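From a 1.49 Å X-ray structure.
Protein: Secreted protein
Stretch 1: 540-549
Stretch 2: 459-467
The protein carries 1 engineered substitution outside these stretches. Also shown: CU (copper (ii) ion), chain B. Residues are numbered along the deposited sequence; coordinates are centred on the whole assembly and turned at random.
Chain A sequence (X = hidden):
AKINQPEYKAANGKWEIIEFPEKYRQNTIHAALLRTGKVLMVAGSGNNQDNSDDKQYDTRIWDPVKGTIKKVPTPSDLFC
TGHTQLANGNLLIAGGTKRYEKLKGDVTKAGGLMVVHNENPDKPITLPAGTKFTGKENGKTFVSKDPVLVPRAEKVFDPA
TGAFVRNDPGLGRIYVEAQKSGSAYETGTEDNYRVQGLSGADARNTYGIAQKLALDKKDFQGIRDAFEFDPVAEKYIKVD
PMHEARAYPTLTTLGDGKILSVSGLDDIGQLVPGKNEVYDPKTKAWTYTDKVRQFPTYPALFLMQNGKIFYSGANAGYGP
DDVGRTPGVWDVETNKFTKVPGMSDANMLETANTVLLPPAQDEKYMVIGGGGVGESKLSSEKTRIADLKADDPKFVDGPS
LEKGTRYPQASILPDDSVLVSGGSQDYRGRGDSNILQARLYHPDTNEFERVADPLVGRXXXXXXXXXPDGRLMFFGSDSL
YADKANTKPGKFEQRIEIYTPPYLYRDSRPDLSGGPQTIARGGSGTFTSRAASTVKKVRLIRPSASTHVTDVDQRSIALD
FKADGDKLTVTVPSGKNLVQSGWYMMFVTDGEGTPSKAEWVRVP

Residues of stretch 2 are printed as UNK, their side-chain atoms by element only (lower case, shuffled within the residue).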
# COMPACT_ATOMS: atom_id res chain seq x y z
N LEU A 540 4.05 22.05 2.58
CA LEU A 540 4.53 21.15 3.59
C LEU A 540 4.12 19.75 3.16
O LEU A 540 2.93 19.48 3.05
CB LEU A 540 3.89 21.53 4.88
CG LEU A 540 4.59 21.37 6.15
CD1 LEU A 540 5.98 22.00 6.19
CD2 LEU A 540 3.70 21.86 7.31
N ILE A 541 5.08 18.91 2.81
CA ILE A 541 4.79 17.60 2.21
C ILE A 541 5.24 16.51 3.15
O ILE A 541 6.43 16.43 3.51
CB ILE A 541 5.44 17.45 0.84
CG1 ILE A 541 5.08 18.66 -0.02
CG2 ILE A 541 5.00 16.12 0.23
CD1 ILE A 541 5.46 18.55 -1.46
N ARG A 542 4.31 15.66 3.53
CA ARG A 542 4.62 14.58 4.43
C ARG A 542 5.39 13.52 3.63
O ARG A 542 4.99 13.18 2.55
CB ARG A 542 3.35 14.02 5.04
CG ARG A 542 3.60 13.16 6.27
CD ARG A 542 2.31 12.81 6.99
NE ARG A 542 2.53 12.03 8.23
CZ ARG A 542 2.80 12.53 9.44
NH1 ARG A 542 2.88 13.85 9.69
NH2 ARG A 542 2.89 11.71 10.45
N PRO A 543 6.49 12.98 4.15
CA PRO A 543 7.27 11.98 3.44
C PRO A 543 6.46 10.74 3.18
O PRO A 543 5.62 10.37 4.00
CB PRO A 543 8.43 11.66 4.37
CG PRO A 543 8.16 12.34 5.59
CD PRO A 543 7.15 13.40 5.39
N SER A 544 6.72 10.09 2.07
CA SER A 544 6.00 8.89 1.69
C SER A 544 6.47 7.71 2.49
O SER A 544 7.66 7.59 2.81
CB SER A 544 6.23 8.58 0.22
OG SER A 544 5.37 9.36 -0.58
N ALA A 545 5.56 6.78 2.68
CA ALA A 545 5.86 5.40 3.03
C ALA A 545 5.02 4.57 2.06
O ALA A 545 3.79 4.56 2.15
CB ALA A 545 5.50 5.11 4.48
N SER A 546 5.67 3.93 1.12
CA SER A 546 5.01 3.36 -0.01
C SER A 546 5.21 1.86 -0.06
O SER A 546 6.35 1.38 -0.01
CB SER A 546 5.59 4.01 -1.27
OG SER A 546 4.96 3.52 -2.47
N THR A 547 4.13 1.13 -0.28
CA THR A 547 4.18 -0.30 -0.56
C THR A 547 2.87 -0.73 -1.18
O THR A 547 1.84 -0.15 -0.90
CB THR A 547 4.42 -1.17 0.70
OG1 THR A 547 4.80 -2.50 0.32
CG2 THR A 547 3.18 -1.27 1.65
N HIS A 548 2.93 -1.72 -2.06
CA HIS A 548 1.75 -2.31 -2.66
C HIS A 548 0.76 -1.27 -3.12
O HIS A 548 -0.43 -1.39 -2.89
CB HIS A 548 1.08 -3.30 -1.69
CG HIS A 548 1.88 -4.52 -1.36
ND1 HIS A 548 3.00 -4.50 -0.57
CD2 HIS A 548 1.68 -5.83 -1.67
CE1 HIS A 548 3.43 -5.71 -0.37
NE2 HIS A 548 2.65 -6.53 -1.05
N VAL A 549 1.24 -0.27 -3.88
CA VAL A 549 0.38 0.70 -4.51
C VAL A 549 -0.39 1.56 -3.50
O VAL A 549 -1.44 2.12 -3.83
CB VAL A 549 -0.61 0.07 -5.54
CG1 VAL A 549 -0.88 1.07 -6.66
CG2 VAL A 549 -0.09 -1.22 -6.15
N UNK A 459 5.73 -3.22 -11.84
CA UNK A 459 4.38 -3.76 -11.66
C UNK A 459 4.18 -4.03 -10.18
O UNK A 459 4.35 -3.09 -9.39
c UNK A 459 4.84 -6.14 -12.58
n UNK A 459 5.79 -6.30 -13.52
o UNK A 459 4.64 -6.99 -11.70
c UNK A 459 4.01 -4.87 -12.68
N UNK A 460 3.80 -5.24 -9.81
CA UNK A 460 3.63 -5.66 -8.40
C UNK A 460 4.87 -5.40 -7.60
O UNK A 460 5.99 -5.51 -8.10
c UNK A 460 3.00 -7.85 -7.19
c UNK A 460 3.61 -9.04 -6.85
c UNK A 460 1.98 -7.36 -6.41
c UNK A 460 2.23 -9.19 -4.94
o UNK A 460 1.84 -9.86 -3.78
c UNK A 460 3.23 -9.72 -5.69
c UNK A 460 3.35 -7.16 -8.45
c UNK A 460 1.59 -8.04 -5.27
N UNK A 461 4.70 -5.00 -6.33
CA UNK A 461 5.83 -4.81 -5.42
C UNK A 461 6.77 -3.72 -5.88
O UNK A 461 8.00 -3.90 -5.79
c UNK A 461 5.42 -9.06 -3.45
c UNK A 461 6.59 -6.12 -5.20
n UNK A 461 6.21 -8.43 -4.29
c UNK A 461 5.86 -7.11 -4.35
n UNK A 461 4.59 -8.19 -2.93
c UNK A 461 4.83 -6.95 -3.47
N UNK A 462 6.21 -2.59 -6.28
CA UNK A 462 6.95 -1.39 -6.67
C UNK A 462 6.54 -0.23 -5.82
O UNK A 462 5.66 -0.34 -4.91
o UNK A 462 6.97 -2.15 -8.98
c UNK A 462 6.70 -1.06 -8.15
N UNK A 463 7.19 0.93 -6.06
CA UNK A 463 6.73 2.13 -5.42
C UNK A 463 7.57 3.32 -5.80
O UNK A 463 8.49 3.18 -6.61
N UNK A 464 7.25 4.48 -5.23
CA UNK A 464 7.95 5.71 -5.54
C UNK A 464 7.95 6.63 -4.34
O UNK A 464 7.00 6.63 -3.54
o UNK A 464 6.05 6.85 -6.58
c UNK A 464 7.38 6.40 -6.77
N UNK A 465 9.03 7.39 -4.22
CA UNK A 465 9.27 8.28 -3.09
C UNK A 465 9.81 9.62 -3.58
O UNK A 465 10.86 9.65 -4.24
c UNK A 465 8.91 6.17 -0.78
c UNK A 465 10.03 6.21 -1.76
c UNK A 465 10.38 7.66 -2.18
c UNK A 465 10.72 8.55 -0.99
N UNK A 466 9.14 10.70 -3.20
CA UNK A 466 9.69 12.05 -3.40
C UNK A 466 10.84 12.30 -2.44
O UNK A 466 10.74 12.02 -1.25
c UNK A 466 7.90 15.49 -2.69
c UNK A 466 9.02 14.58 -3.19
c UNK A 466 8.62 13.09 -3.15
c UNK A 466 9.49 14.99 -4.59
N UNK A 467 11.95 12.82 -2.96
CA UNK A 467 13.12 13.11 -2.18
C UNK A 467 13.20 14.60 -1.85
O UNK A 467 12.63 15.43 -2.57
c UNK A 467 14.40 11.21 -3.39
c UNK A 467 15.59 10.91 -4.27
c UNK A 467 14.37 12.67 -2.94
c UNK A 467 14.42 10.27 -2.22
CU CU B . 3.05 -8.48 -1.64
O HOH W 1 5.47 -2.53 -3.10
O HOH W 2 3.81 1.19 -3.63
O HOH W 3 8.50 11.21 0.10
O HOH W 4 6.27 10.27 -2.92
O HOH W 5 3.21 -10.66 -1.54

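Position 459 carries two side-chain carbons, the second bearing one oxygen and one nitrogen: a carboxamide. It lies out of reach of stretch 1. This is N459, and N459 OD1 accepts a hydrogen bond from the backbone N of 460 at 2.7 Å.

Position 460 has one carbon and then a six-carbon ring bearing one oxygen, a phenol. Its CA-to-CB bond points sideways, but the far end comes nearer, and a ring carbon lies 4.2 Å from H548 CD2. This is Y460; that carbon is CE1. The two ring planes stand at 89° in an oblique arrangement. Y460 OH sits 2.7 Å from the O of water 5, a ligand of the copper.

Position 461 shows one carbon and a five-membered ring of three carbons and two nitrogens, an imidazole. One ring nitrogen lies 2.0 Å from the copper ion and 3.2 Å from H548 NE2. This is H461, and the metal-bound atom is NE2. H461 NE2 and H548 NE2 are close because both bind the copper, not because they share a hydrogen bond. The edge of the H461 ring is turned toward the face of H548, offset, with planes at 79°.

Position 462 has one carbon and one oxygen, and its CA-to-CB bond points away from stretch 1. It is S462. Its OG donates to N459 O at 2.8 Å, while its backbone O faces the partner and takes hydrogen bonds from waters 1 and 2.

Position 463 has no side-chain atoms, so it is G463. A CB here would point toward stretch 1 and lie 2.8 Å from S546 OG, a clash; S546 OG instead packs 3.7 Å from G463 CA.

Position 464 again has one carbon and one oxygen, and its CA-to-CB bond points away from stretch 1. It is S464, whose OG is satisfied elsewhere in the structure.

Position 465 has four carbons, forked at the first, one arm two carbons long. The tip of the long arm reaches S544 CB at 3.7 Å and S546 CB at 4.0 Å. This is I465, and the tip is CD1.

Position 466 has four carbons forked at the second; one terminal methyl meets I541 CD1 at 4.1 Å. This is L466, and the methyl is CD2.

Position 467 has the same four-carbon fork but stays out of reach. It is L467.

The two strands run nearly antiparallel, at 164°, yet no direct hydrogen bond crosses between them. Water fills the gap: water 1 links S462 O to H548 N, water 2 joins S462 O to S546 OG and V549 N, water 3 connects L466 O with S544 N, and water 4 joins L466 N to S544 OG. The rule is that water bridges run the length of the contact, from H548 to L466, with a copper clamp through H461 and H548 toward one end, the apolar contact of I541 with L466 toward the other, and a bare glycine, G463, giving S546 room between them.

Stretch 2 459-467: NYHSGSILL
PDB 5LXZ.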